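Invasion protein InvA (Salmonella enterica, PDB 2X4A) takes part in Salmonella's invasion of the intestinal epithelium as a membrane protein of the FHIPEP export-pore family, this chain being the protein's C-terminal portion. Local coordinates at residues A[90-95]-A[113-118]; A[236-241]-A[325-330]; A[271-276]-A[307-312]. All coordinates share one frame; numbering follows the deposited sequence.

Contact 1 (A[90-95]-A[113-118]); sequences FGINPT and EKLREL
With CG of Phe-90 and CG of Leu-118 each set beside its own backbone N (chi1 -63° and -61°), the two side chains arrive from opposite directions and the leucine branches come down on the face of the ring. CD1 of Leu-118 stands over the middle of the Phe-90 ring, 3.8 Å from its centroid and 9° off the normal, a CH-pi contact. The other branch reaches one side of the same ring: Leu-118 CD2 lies 3.6 Å from Phe-90 CE1. Deeper in, Ile-92 and Leu-115 meet tip to tip, with Ile-92 CD1 lying 3.7 Å from Leu-115 CG and at a similar distance from the CD2 branch. Val-107 and Val-87 touch Ile-92, while Val-80 and Tyr-120 touch Leu-115, which joins the pair to the interior beside the antiparallel sheet. Lys-114 runs along the flank of both pairs. Its chain, bent near its end at chi3 and chi4, passes CE within 3.9 Å of Ile-92 CD1 and donates a hydrogen bond to the loop backbone, Lys-114 NZ to Phe-90 O 3.1 Å. The nitrogen comes to this oxygen at a bend, tilted somewhat from the carbonyl plane. The contact thus fastens the loop before strand 95-99 to the last turn of helix 109-116 and the residues that follow it. Buried aliphatic tips fill its inner part, whereas the ring face and the lysine lie nearer the surface. The chemistry implies a graded interface, in which one lysine lends its methylenes to the apolar packing and an N-H of its ammonium to a loop carbonyl.

Contact 2 (A[236-241]-A[325-330]); sequences LRAVMV and KSVNVI
Leu-236 and Ala-238 offer both their amides and their carbonyls to Ser-326, Asn-328 and Ile-330, the alternating pattern of neighbouring parallel strands. The amide of Leu-236 donates to the carbonyl of Ser-326 (N to O 2.7 Å), and the carbonyl of Leu-236 accepts from the amide of Asn-328, with Asn-328 N again 2.7 Å from Leu-236 O. Both bonds are nearly straight at hydrogen. One step on, Ala-238 N bonds Asn-328 O at 3.0 Å. Ile-330 N then donates to Ala-238 O at 2.8 Å. This oxygen also receives a CA-H...O contact from Val-329 CA at 3.2 Å. The intervening residues look the other way: Arg-237 and Val-239 bond through their backbones to strand 291-294, so strand 236-240 is an inner strand of the parallel sheet and strand 327-332 its edge. Across the twisted pair, whose short axes diverge by 42°, Ala-238 CB meets Val-327 CG1 at 4.0 Å on one face, where Leu-236 packs against Cys-227 and Phe-230 of helix 223-231. Further along, Met-240 crosses Val-329 at a slant: CG1 of Val-329 lies opposite its backbone N (chi1 180°), which turns it to Met-240 CB, 3.9 Å away. Val-239 CG2 and Ile-330 CG1 also meet, at 4.3 Å. Arg-237 and Asn-328 occupy the opposite face. There Asn-328 ND2 is hydrogen-bonded to Glu-235 OE2, an oxygen that also forms a long, weak ion pair with Arg-237 NE, while Arg-237 NH1 bonds weakly to Asp-289 O. Chemically, then, the C-terminal strand is held mainly through its backbone, with an apolar face at Leu-236, Ala-238, Val-327 and Val-329, and polar groups of Arg-237 and Asn-328 on the other.

Contact 3 (A[271-276]-A[307-312]); sequences NLMDLI and EGRFPD
The guanidinium of Arg-309 has CE of Met-273 over one face, 3.9 Å above the plane and displaced toward the rim, while OD1 of Asp-274 sits at its edge and in its plane. The other flat group, the Phe-310 ring, carries CG of its neighbour Arg-309 over the centre of one face. Arg-309 and Phe-310 belong to the return loop of a beta-alpha-beta crossover, which leaves strand 291-294, runs through helix 299-307 and enters the parallel strand 314-317; the contact lays that loop against helix 266-281. Methionine is the bridging side chain. Bent at chi2 and chi3 (-62° and -52°), it folds its methyl back so that Met-273 CE lies 3.9 Å from Arg-309 CB and 4.0 Å from Phe-310 CE2. One turn along, Ile-276 crosses the phenylalanine obliquely, with Ile-276 CG2 at 3.7 Å from Phe-310 CE2. Thr-277 and Leu-280 of the same helix also touch this buried ring, and the imidazole of His-287 meets it with the planes about 80° apart. The charged pairing is looser. Carboxylate and guanidinium are nearly coplanar, yet the salt bridge from Asp-274 OD1 to Arg-309 NH2 is long at 3.9 Å, so the carboxylate is probably more an electrostatic neighbour than a firm anchor. A hydroxyl of the helix does more to fix the arginine: Arg-309 NH2 is hydrogen-bonded to Thr-277 OG1, and that same OG1 is also hydrogen-bonded to Met-273 O.

Contacts 2 and 3 each have their centre about 16 Å from the chain centre, whereas contact 1 sits farther out, at about 28 Å. Contact 3 is buried; contacts 1 and 2 are partly buried. Contact 3 is nested within the loop that contact 2 closes, and both serve one parallel sheet: contact 2 joins two of its strands, contact 3 seats a crossover loop on a helix. Contact 1 lies beside a separate antiparallel sheet. Main-chain bonding dominates contact 2; the other two rely on side chains, with Ile-92 and Leu-115 buried in contact 1, Met-273, Ile-276 and Phe-310 in contact 3, and a cationic chain among the more exposed groups of each.

Contact 1 (A[90-95]-A[113-118])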
ATOM      1  N   PHE A  90      -1.893 -25.265  19.325  1.00 15.01           N
ATOM      2  CA  PHE A  90      -2.530 -26.327  18.594  1.00 16.83           C
ATOM      3  C   PHE A  90      -1.474 -27.228  17.996  1.00 17.68           C
ATOM      4  O   PHE A  90      -1.722 -27.889  17.019  1.00 18.49           O
ATOM      5  CB  PHE A  90      -3.471 -25.738  17.535  1.00 17.47           C
ATOM      6  CG  PHE A  90      -4.579 -24.949  18.153  1.00 19.04           C
ATOM      7  CD1 PHE A  90      -5.750 -25.572  18.544  1.00 20.01           C
ATOM      8  CD2 PHE A  90      -4.396 -23.620  18.477  1.00 20.69           C
ATOM      9  CE1 PHE A  90      -6.770 -24.843  19.182  1.00 22.62           C
ATOM     10  CE2 PHE A  90      -5.407 -22.889  19.112  1.00 22.30           C
ATOM     11  CZ  PHE A  90      -6.588 -23.506  19.476  1.00 21.91           C
ATOM     12  N   GLY A  91      -0.285 -27.227  18.582  1.00 18.36           N
ATOM     13  CA  GLY A  91       0.823 -27.994  18.061  1.00 19.41           C
ATOM     14  C   GLY A  91       1.359 -27.590  16.673  1.00 20.12           C
ATOM     15  O   GLY A  91       2.075 -28.370  16.061  1.00 20.73           O
ATOM     16  N   ILE A  92       1.078 -26.391  16.172  1.00 19.75           N
ATOM     17  CA  ILE A  92       1.593 -26.012  14.850  1.00 19.80           C
ATOM     18  C   ILE A  92       2.807 -25.121  15.021  1.00 20.35           C
ATOM     19  O   ILE A  92       2.737 -24.115  15.743  1.00 20.72           O
ATOM     20  CB  ILE A  92       0.494 -25.318  14.031  1.00 19.81           C
ATOM     21  CG1 ILE A  92      -0.596 -26.353  13.716  1.00 18.74           C
ATOM     22  CG2 ILE A  92       1.056 -24.681  12.806  1.00 17.52           C
ATOM     23  CD1 ILE A  92      -1.742 -25.804  12.987  1.00 20.11           C
ATOM     24  N   ASN A  93       3.941 -25.502  14.419  1.00 20.62           N
ATOM     25  CA  ASN A  93       5.172 -24.690  14.554  1.00 20.35           C
ATOM     26  C   ASN A  93       5.491 -24.176  13.204  1.00 20.44           C
ATOM     27  O   ASN A  93       5.844 -24.954  12.321  1.00 20.68           O
ATOM     28  CB  ASN A  93       6.345 -25.478  15.071  1.00 19.80           C
ATOM     29  CG  ASN A  93       6.065 -26.108  16.426  1.00 21.20           C
ATOM     30  OD1 ASN A  93       6.050 -27.360  16.537  1.00 19.16           O
ATOM     31  ND2 ASN A  93       5.880 -25.256  17.482  1.00 17.13           N
ATOM     32  N   PRO A  94       5.322 -22.866  13.014  1.00 19.92           N
ATOM     33  CA  PRO A  94       5.380 -22.294  11.663  1.00 19.71           C
ATOM     34  C   PRO A  94       6.783 -22.138  11.162  1.00 19.69           C
ATOM     35  O   PRO A  94       7.722 -22.102  11.975  1.00 19.77           O
ATOM     36  CB  PRO A  94       4.760 -20.900  11.844  1.00 19.55           C
ATOM     37  CG  PRO A  94       4.890 -20.622  13.293  1.00 19.86           C
ATOM     38  CD  PRO A  94       4.772 -21.924  13.993  1.00 19.18           C
ATOM     39  N   THR A  95       6.907 -22.001   9.840  1.00 19.27           N
ATOM     40  CA  THR A  95       8.133 -21.590   9.251  1.00 19.39           C
ATOM     41  C   THR A  95       8.129 -20.067   9.274  1.00 20.48           C
ATOM     42  O   THR A  95       7.212 -19.421   8.793  1.00 20.37           O
ATOM     43  CB  THR A  95       8.273 -22.148   7.871  1.00 19.52           C
ATOM     44  OG1 THR A  95       8.399 -23.567   7.969  1.00 18.03           O
ATOM     45  CG2 THR A  95       9.514 -21.585   7.170  1.00 20.00           C
ATOM     46  N   GLU A 113      -5.669 -25.697   7.107  1.00 26.47           N
ATOM     47  CA  GLU A 113      -7.092 -25.995   7.117  1.00 27.88           C
ATOM     48  C   GLU A 113      -7.525 -26.052   8.562  1.00 27.69           C
ATOM     49  O   GLU A 113      -8.603 -25.585   8.898  1.00 28.24           O
ATOM     50  CB  GLU A 113      -7.456 -27.312   6.367  1.00 28.63           C
ATOM     51  CG  GLU A 113      -7.519 -27.233   4.754  1.00 32.24           C
ATOM     52  CD  GLU A 113      -8.150 -25.908   4.153  1.00 37.09           C
ATOM     53  OE1 GLU A 113      -9.345 -25.943   3.776  1.00 39.17           O
ATOM     54  OE2 GLU A 113      -7.456 -24.836   4.046  1.00 39.29           O
ATOM     55  N   LYS A 114      -6.663 -26.565   9.427  1.00 27.34           N
ATOM     56  CA  LYS A 114      -7.010 -26.645  10.838  1.00 26.81           C
ATOM     57  C   LYS A 114      -7.152 -25.224  11.406  1.00 25.72           C
ATOM     58  O   LYS A 114      -8.154 -24.897  12.036  1.00 25.24           O
ATOM     59  CB  LYS A 114      -5.979 -27.486  11.565  1.00 27.02           C
ATOM     60  CG  LYS A 114      -6.148 -27.571  13.062  1.00 28.78           C
ATOM     61  CD  LYS A 114      -5.377 -28.808  13.661  1.00 30.95           C
ATOM     62  CE  LYS A 114      -4.194 -28.426  14.633  1.00 31.47           C
ATOM     63  NZ  LYS A 114      -4.079 -29.394  15.782  1.00 27.02           N
ATOM     64  N   LEU A 115      -6.195 -24.354  11.113  1.00 24.52           N
ATOM     65  CA  LEU A 115      -6.272 -22.992  11.604  1.00 23.97           C
ATOM     66  C   LEU A 115      -7.430 -22.162  11.040  1.00 24.61           C
ATOM     67  O   LEU A 115      -7.951 -21.284  11.725  1.00 23.16           O
ATOM     68  CB  LEU A 115      -4.969 -22.294  11.342  1.00 23.76           C
ATOM     69  CG  LEU A 115      -3.758 -22.897  12.036  1.00 22.65           C
ATOM     70  CD1 LEU A 115      -2.591 -22.115  11.490  1.00 17.86           C
ATOM     71  CD2 LEU A 115      -3.842 -22.798  13.554  1.00 20.83           C
ATOM     72  N   ARG A 116      -7.855 -22.444   9.807  1.00 26.43           N
ATOM     73  CA  ARG A 116      -9.008 -21.742   9.209  1.00 27.58           C
ATOM     74  C   ARG A 116     -10.249 -21.927  10.024  1.00 27.96           C
ATOM     75  O   ARG A 116     -11.024 -20.982  10.201  1.00 28.19           O
ATOM     76  CB  ARG A 116      -9.328 -22.259   7.821  1.00 28.17           C
ATOM     77  CG  ARG A 116      -8.485 -21.635   6.715  1.00 31.53           C
ATOM     78  CD  ARG A 116      -9.319 -21.467   5.428  1.00 34.57           C
ATOM     79  NE  ARG A 116      -8.567 -21.712   4.188  1.00 36.92           N
ATOM     80  CZ  ARG A 116      -8.017 -20.787   3.397  1.00 38.83           C
ATOM     81  NH1 ARG A 116      -8.058 -19.487   3.696  1.00 40.93           N
ATOM     82  NH2 ARG A 116      -7.396 -21.177   2.286  1.00 39.78           N
ATOM     83  N   GLU A 117     -10.433 -23.145  10.524  1.00 28.00           N
ATOM     84  CA  GLU A 117     -11.608 -23.448  11.310  1.00 29.60           C
ATOM     85  C   GLU A 117     -11.521 -22.954  12.759  1.00 29.09           C
ATOM     86  O   GLU A 117     -12.484 -23.123  13.533  1.00 29.43           O
ATOM     87  CB  GLU A 117     -11.888 -24.959  11.300  1.00 30.46           C
ATOM     88  CG  GLU A 117     -11.953 -25.533   9.883  1.00 34.50           C
ATOM     89  CD  GLU A 117     -12.605 -26.883   9.851  1.00 40.04           C
ATOM     90  OE1 GLU A 117     -12.344 -27.681  10.796  1.00 43.77           O
ATOM     91  OE2 GLU A 117     -13.395 -27.129   8.905  1.00 41.97           O
ATOM     92  N   LEU A 118     -10.371 -22.397  13.140  1.00 28.15           N
ATOM     93  CA  LEU A 118     -10.232 -21.709  14.412  1.00 27.41           C
ATOM     94  C   LEU A 118     -10.354 -20.210  14.163  1.00 26.25           C
ATOM     95  O   LEU A 118     -10.128 -19.447  15.059  1.00 26.17           O
ATOM     96  CB  LEU A 118      -8.881 -22.037  15.083  1.00 27.31           C
ATOM     97  CG  LEU A 118      -8.632 -23.519  15.417  1.00 29.09           C
ATOM     98  CD1 LEU A 118      -7.158 -23.913  15.386  1.00 27.86           C
ATOM     99  CD2 LEU A 118      -9.275 -23.909  16.761  1.00 29.12           C
TER

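Contact 2 (A[236-241]-A[325-330])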
ATOM      1  N   LEU A 236     -10.554  -4.222   9.171  1.00 22.62           N
ATOM      2  CA  LEU A 236      -9.403  -3.304   8.927  1.00 21.32           C
ATOM      3  C   LEU A 236      -8.577  -3.185  10.191  1.00 20.51           C
ATOM      4  O   LEU A 236      -9.074  -2.714  11.225  1.00 21.21           O
ATOM      5  CB  LEU A 236      -9.895  -1.912   8.522  1.00 21.05           C
ATOM      6  CG  LEU A 236      -8.927  -0.747   8.298  1.00 19.23           C
ATOM      7  CD1 LEU A 236      -7.659  -1.219   7.757  1.00 16.47           C
ATOM      8  CD2 LEU A 236      -9.532   0.278   7.312  1.00 19.03           C
ATOM      9  N   ARG A 237      -7.328  -3.618  10.116  1.00 19.03           N
ATOM     10  CA  ARG A 237      -6.471  -3.686  11.273  1.00 18.13           C
ATOM     11  C   ARG A 237      -5.724  -2.399  11.453  1.00 17.66           C
ATOM     12  O   ARG A 237      -4.948  -2.019  10.584  1.00 18.05           O
ATOM     13  CB  ARG A 237      -5.459  -4.815  11.119  1.00 18.42           C
ATOM     14  CG  ARG A 237      -6.048  -6.148  11.205  1.00 17.83           C
ATOM     15  CD  ARG A 237      -5.044  -7.264  11.374  1.00 18.67           C
ATOM     16  NE  ARG A 237      -5.664  -8.493  10.850  1.00 19.12           N
ATOM     17  CZ  ARG A 237      -5.737  -8.778   9.553  1.00 19.00           C
ATOM     18  NH1 ARG A 237      -5.157  -7.984   8.645  1.00 19.16           N
ATOM     19  NH2 ARG A 237      -6.341  -9.879   9.168  1.00 18.07           N
ATOM     20  N   ALA A 238      -5.916  -1.741  12.589  1.00 17.00           N
ATOM     21  CA  ALA A 238      -5.369  -0.407  12.785  1.00 16.71           C
ATOM     22  C   ALA A 238      -4.535  -0.314  14.064  1.00 17.95           C
ATOM     23  O   ALA A 238      -4.895  -0.891  15.114  1.00 18.44           O
ATOM     24  CB  ALA A 238      -6.481   0.600  12.818  1.00 15.43           C
ATOM     25  N   VAL A 239      -3.405   0.397  13.949  1.00 18.79           N
ATOM     26  CA  VAL A 239      -2.619   0.821  15.056  1.00 18.50           C
ATOM     27  C   VAL A 239      -2.907   2.293  15.255  1.00 19.99           C
ATOM     28  O   VAL A 239      -2.606   3.110  14.402  1.00 20.37           O
ATOM     29  CB  VAL A 239      -1.152   0.563  14.790  1.00 18.53           C
ATOM     30  CG1 VAL A 239      -0.285   1.076  15.978  1.00 17.90           C
ATOM     31  CG2 VAL A 239      -0.926  -0.980  14.573  1.00 17.78           C
ATOM     32  N   MET A 240      -3.520   2.657  16.387  1.00 21.57           N
ATOM     33  CA  MET A 240      -3.889   4.085  16.634  1.00 21.63           C
ATOM     34  C   MET A 240      -2.672   4.915  17.148  1.00 22.11           C
ATOM     35  O   MET A 240      -2.005   4.508  18.121  1.00 23.65           O
ATOM     36  CB  MET A 240      -5.068   4.189  17.607  1.00 21.40           C
ATOM     37  CG  MET A 240      -5.763   5.546  17.593  1.00 24.08           C
ATOM     38  SD  MET A 240      -7.077   5.680  18.835  1.00 34.71           S
ATOM     39  CE  MET A 240      -8.424   4.869  17.944  1.00 29.24           C
ATOM     40  N   VAL A 241      -2.397   6.067  16.515  1.00 21.15           N
ATOM     41  CA  VAL A 241      -1.430   7.009  17.040  1.00 20.10           C
ATOM     42  C   VAL A 241      -2.075   7.807  18.180  1.00 19.73           C
ATOM     43  O   VAL A 241      -3.137   8.412  17.968  1.00 19.06           O
ATOM     44  CB  VAL A 241      -0.940   7.976  15.957  1.00 20.37           C
ATOM     45  CG1 VAL A 241      -0.130   9.092  16.605  1.00 19.45           C
ATOM     46  CG2 VAL A 241      -0.112   7.228  14.936  1.00 17.61           C
ATOM     47  N   LYS A 325     -17.341   0.221   9.342  1.00 38.93           N
ATOM     48  CA  LYS A 325     -18.012  -0.678  10.270  1.00 39.31           C
ATOM     49  C   LYS A 325     -16.924  -1.418  11.049  1.00 38.88           C
ATOM     50  O   LYS A 325     -16.900  -1.395  12.284  1.00 39.27           O
ATOM     51  CB  LYS A 325     -18.886  -1.694   9.506  1.00 39.76           C
ATOM     52  CG  LYS A 325     -19.678  -1.103   8.298  1.00 41.72           C
ATOM     53  CD  LYS A 325     -19.596  -1.978   7.005  1.00 43.51           C
ATOM     54  CE  LYS A 325     -19.039  -1.149   5.821  1.00 43.27           C
ATOM     55  NZ  LYS A 325     -18.837  -1.837   4.493  1.00 42.33           N
ATOM     56  N   SER A 326     -16.002  -2.052  10.322  1.00 37.85           N
ATOM     57  CA  SER A 326     -15.094  -2.996  10.947  1.00 37.02           C
ATOM     58  C   SER A 326     -13.662  -2.541  10.962  1.00 34.71           C
ATOM     59  O   SER A 326     -12.779  -3.220  10.434  1.00 34.58           O
ATOM     60  CB  SER A 326     -15.195  -4.392  10.306  1.00 37.75           C
ATOM     61  OG  SER A 326     -14.493  -5.369  11.103  1.00 40.20           O
ATOM     62  N   VAL A 327     -13.427  -1.404  11.604  1.00 32.31           N
ATOM     63  CA  VAL A 327     -12.081  -1.066  12.029  1.00 30.53           C
ATOM     64  C   VAL A 327     -11.794  -1.836  13.334  1.00 28.95           C
ATOM     65  O   VAL A 327     -12.645  -1.882  14.208  1.00 28.65           O
ATOM     66  CB  VAL A 327     -11.930   0.426  12.230  1.00 30.49           C
ATOM     67  CG1 VAL A 327     -10.522   0.759  12.735  1.00 29.75           C
ATOM     68  CG2 VAL A 327     -12.242   1.152  10.941  1.00 29.89           C
ATOM     69  N   ASN A 328     -10.639  -2.497  13.424  1.00 26.95           N
ATOM     70  CA  ASN A 328     -10.200  -3.169  14.648  1.00 25.44           C
ATOM     71  C   ASN A 328      -8.861  -2.584  15.123  1.00 24.91           C
ATOM     72  O   ASN A 328      -7.811  -2.902  14.561  1.00 24.88           O
ATOM     73  CB  ASN A 328     -10.061  -4.668  14.400  1.00 25.19           C
ATOM     74  CG  ASN A 328      -9.454  -5.420  15.595  1.00 24.48           C
ATOM     75  OD1 ASN A 328      -9.439  -4.919  16.714  1.00 24.13           O
ATOM     76  ND2 ASN A 328      -8.947  -6.629  15.346  1.00 21.20           N
ATOM     77  N   VAL A 329      -8.905  -1.708  16.137  1.00 23.77           N
ATOM     78  CA  VAL A 329      -7.685  -1.119  16.728  1.00 21.99           C
ATOM     79  C   VAL A 329      -6.963  -2.190  17.566  1.00 21.10           C
ATOM     80  O   VAL A 329      -7.518  -2.720  18.511  1.00 20.30           O
ATOM     81  CB  VAL A 329      -8.028   0.130  17.589  1.00 21.93           C
ATOM     82  CG1 VAL A 329      -6.724   0.737  18.219  1.00 21.29           C
ATOM     83  CG2 VAL A 329      -8.795   1.156  16.723  1.00 18.62           C
ATOM     84  N   ILE A 330      -5.754  -2.552  17.181  1.00 20.28           N
ATOM     85  CA  ILE A 330      -5.063  -3.648  17.875  1.00 20.38           C
ATOM     86  C   ILE A 330      -3.875  -3.173  18.717  1.00 21.40           C
ATOM     87  O   ILE A 330      -3.368  -3.917  19.522  1.00 21.02           O
ATOM     88  CB  ILE A 330      -4.553  -4.746  16.892  1.00 20.06           C
ATOM     89  CG1 ILE A 330      -3.623  -4.129  15.842  1.00 19.69           C
ATOM     90  CG2 ILE A 330      -5.710  -5.459  16.209  1.00 17.50           C
ATOM     91  CD1 ILE A 330      -2.693  -5.128  15.141  1.00 17.80           C
TER

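Contact 3 (A[271-276]-A[307-312])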
ATOM      1  N   ASN A 271      13.067   9.826  18.848  1.00 15.73           N
ATOM      2  CA  ASN A 271      12.295   9.291  19.984  1.00 16.14           C
ATOM      3  C   ASN A 271      10.879   8.789  19.616  1.00 17.33           C
ATOM      4  O   ASN A 271      10.385   7.715  20.106  1.00 16.57           O
ATOM      5  CB  ASN A 271      12.204  10.344  21.079  1.00 15.32           C
ATOM      6  CG  ASN A 271      11.278   9.968  22.194  1.00 16.26           C
ATOM      7  OD1 ASN A 271      11.621   9.132  23.054  1.00 21.16           O
ATOM      8  ND2 ASN A 271      10.108  10.623  22.245  1.00 13.70           N
ATOM      9  N   LEU A 272      10.205   9.588  18.803  1.00 17.65           N
ATOM     10  CA  LEU A 272       8.967   9.159  18.227  1.00 18.40           C
ATOM     11  C   LEU A 272       9.204   7.844  17.444  1.00 18.92           C
ATOM     12  O   LEU A 272       8.385   6.914  17.491  1.00 19.05           O
ATOM     13  CB  LEU A 272       8.417  10.262  17.315  1.00 18.95           C
ATOM     14  CG  LEU A 272       7.254  11.127  17.848  1.00 17.33           C
ATOM     15  CD1 LEU A 272       7.350  11.475  19.288  1.00 17.77           C
ATOM     16  CD2 LEU A 272       7.108  12.394  17.025  1.00 12.31           C
ATOM     17  N   MET A 273      10.344   7.742  16.774  1.00 19.40           N
ATOM     18  CA  MET A 273      10.596   6.580  15.907  1.00 19.99           C
ATOM     19  C   MET A 273      10.870   5.353  16.731  1.00 19.58           C
ATOM     20  O   MET A 273      10.510   4.228  16.316  1.00 19.87           O
ATOM     21  CB  MET A 273      11.754   6.813  14.887  1.00 19.66           C
ATOM     22  CG  MET A 273      11.411   7.776  13.723  1.00 22.40           C
ATOM     23  SD  MET A 273      10.064   7.271  12.592  1.00 29.23           S
ATOM     24  CE  MET A 273      10.596   5.632  12.140  1.00 25.81           C
ATOM     25  N   ASP A 274      11.507   5.551  17.883  1.00 19.31           N
ATOM     26  CA  ASP A 274      11.813   4.404  18.743  1.00 19.13           C
ATOM     27  C   ASP A 274      10.498   3.893  19.343  1.00 18.84           C
ATOM     28  O   ASP A 274      10.384   2.696  19.624  1.00 19.80           O
ATOM     29  CB  ASP A 274      12.826   4.727  19.851  1.00 18.83           C
ATOM     30  CG  ASP A 274      14.121   5.288  19.338  1.00 18.33           C
ATOM     31  OD1 ASP A 274      14.478   5.023  18.153  1.00 17.15           O
ATOM     32  OD2 ASP A 274      14.784   6.008  20.143  1.00 17.03           O
ATOM     33  N   LEU A 275       9.512   4.774  19.529  1.00 18.95           N
ATOM     34  CA  LEU A 275       8.228   4.369  20.183  1.00 19.75           C
ATOM     35  C   LEU A 275       7.367   3.533  19.183  1.00 19.97           C
ATOM     36  O   LEU A 275       6.835   2.459  19.495  1.00 19.62           O
ATOM     37  CB  LEU A 275       7.467   5.588  20.726  1.00 18.54           C
ATOM     38  CG  LEU A 275       6.038   5.420  21.299  1.00 18.50           C
ATOM     39  CD1 LEU A 275       5.929   4.642  22.594  1.00 16.38           C
ATOM     40  CD2 LEU A 275       5.261   6.791  21.449  1.00 14.00           C
ATOM     41  N   ILE A 276       7.257   4.072  17.977  1.00 20.35           N
ATOM     42  CA  ILE A 276       6.609   3.389  16.859  1.00 20.25           C
ATOM     43  C   ILE A 276       7.310   2.052  16.621  1.00 19.60           C
ATOM     44  O   ILE A 276       6.652   1.029  16.516  1.00 19.27           O
ATOM     45  CB  ILE A 276       6.715   4.261  15.599  1.00 20.14           C
ATOM     46  CG1 ILE A 276       5.897   5.532  15.794  1.00 19.81           C
ATOM     47  CG2 ILE A 276       6.333   3.457  14.314  1.00 20.24           C
ATOM     48  CD1 ILE A 276       6.123   6.541  14.652  1.00 20.46           C
ATOM     49  N   GLU A 307       8.166   6.612   6.556  1.00 20.57           N
ATOM     50  CA  GLU A 307       8.228   5.872   5.277  1.00 20.81           C
ATOM     51  C   GLU A 307       9.608   5.410   4.929  1.00 20.23           C
ATOM     52  O   GLU A 307       9.752   4.320   4.422  1.00 21.98           O
ATOM     53  CB  GLU A 307       7.619   6.681   4.120  1.00 20.48           C
ATOM     54  CG  GLU A 307       8.452   7.867   3.634  1.00 22.71           C
ATOM     55  CD  GLU A 307       7.778   8.665   2.507  1.00 24.49           C
ATOM     56  OE1 GLU A 307       6.658   8.297   2.087  1.00 25.19           O
ATOM     57  OE2 GLU A 307       8.353   9.676   2.060  1.00 24.87           O
ATOM     58  N   GLY A 308      10.630   6.209   5.200  1.00 20.63           N
ATOM     59  CA  GLY A 308      12.023   5.761   5.025  1.00 20.24           C
ATOM     60  C   GLY A 308      12.261   4.454   5.755  1.00 21.15           C
ATOM     61  O   GLY A 308      12.950   3.591   5.265  1.00 22.32           O
ATOM     62  N   ARG A 309      11.650   4.270   6.913  1.00 21.92           N
ATOM     63  CA  ARG A 309      11.923   3.109   7.722  1.00 22.74           C
ATOM     64  C   ARG A 309      10.886   1.975   7.637  1.00 22.42           C
ATOM     65  O   ARG A 309      11.216   0.815   7.880  1.00 21.76           O
ATOM     66  CB  ARG A 309      12.092   3.548   9.192  1.00 23.68           C
ATOM     67  CG  ARG A 309      12.772   2.467  10.044  1.00 26.21           C
ATOM     68  CD  ARG A 309      13.860   2.994  10.954  1.00 29.70           C
ATOM     69  NE  ARG A 309      13.476   2.933  12.374  1.00 31.84           N
ATOM     70  CZ  ARG A 309      13.988   3.726  13.313  1.00 31.03           C
ATOM     71  NH1 ARG A 309      14.887   4.653  12.974  1.00 30.26           N
ATOM     72  NH2 ARG A 309      13.584   3.615  14.579  1.00 30.41           N
ATOM     73  N   PHE A 310       9.633   2.328   7.386  1.00 22.44           N
ATOM     74  CA  PHE A 310       8.529   1.370   7.313  1.00 22.19           C
ATOM     75  C   PHE A 310       7.745   1.672   6.059  1.00 22.02           C
ATOM     76  O   PHE A 310       6.620   2.155   6.134  1.00 22.68           O
ATOM     77  CB  PHE A 310       7.603   1.470   8.532  1.00 22.08           C
ATOM     78  CG  PHE A 310       8.297   1.241   9.822  1.00 21.87           C
ATOM     79  CD1 PHE A 310       9.017   0.080  10.034  1.00 22.43           C
ATOM     80  CD2 PHE A 310       8.271   2.206  10.817  1.00 21.53           C
ATOM     81  CE1 PHE A 310       9.699  -0.123  11.236  1.00 23.19           C
ATOM     82  CE2 PHE A 310       8.929   2.022  12.021  1.00 20.59           C
ATOM     83  CZ  PHE A 310       9.649   0.861  12.241  1.00 21.93           C
ATOM     84  N   PRO A 311       8.324   1.356   4.902  1.00 21.35           N
ATOM     85  CA  PRO A 311       7.735   1.823   3.660  1.00 22.13           C
ATOM     86  C   PRO A 311       6.380   1.162   3.336  1.00 22.05           C
ATOM     87  O   PRO A 311       5.667   1.685   2.513  1.00 21.47           O
ATOM     88  CB  PRO A 311       8.798   1.414   2.598  1.00 22.22           C
ATOM     89  CG  PRO A 311      10.012   1.006   3.378  1.00 20.35           C
ATOM     90  CD  PRO A 311       9.468   0.475   4.638  1.00 21.20           C
ATOM     91  N   ASP A 312       6.099   0.014   3.948  1.00 22.09           N
ATOM     92  CA  ASP A 312       4.848  -0.742   3.774  1.00 22.85           C
ATOM     93  C   ASP A 312       3.677  -0.167   4.608  1.00 22.02           C
ATOM     94  O   ASP A 312       2.549  -0.533   4.427  1.00 21.78           O
ATOM     95  CB  ASP A 312       4.991  -2.174   4.348  1.00 22.89           C
ATOM     96  CG  ASP A 312       5.864  -3.076   3.569  1.00 26.13           C
ATOM     97  OD1 ASP A 312       6.196  -2.843   2.380  1.00 33.82           O
ATOM     98  OD2 ASP A 312       6.213  -4.101   4.177  1.00 31.75           O
TER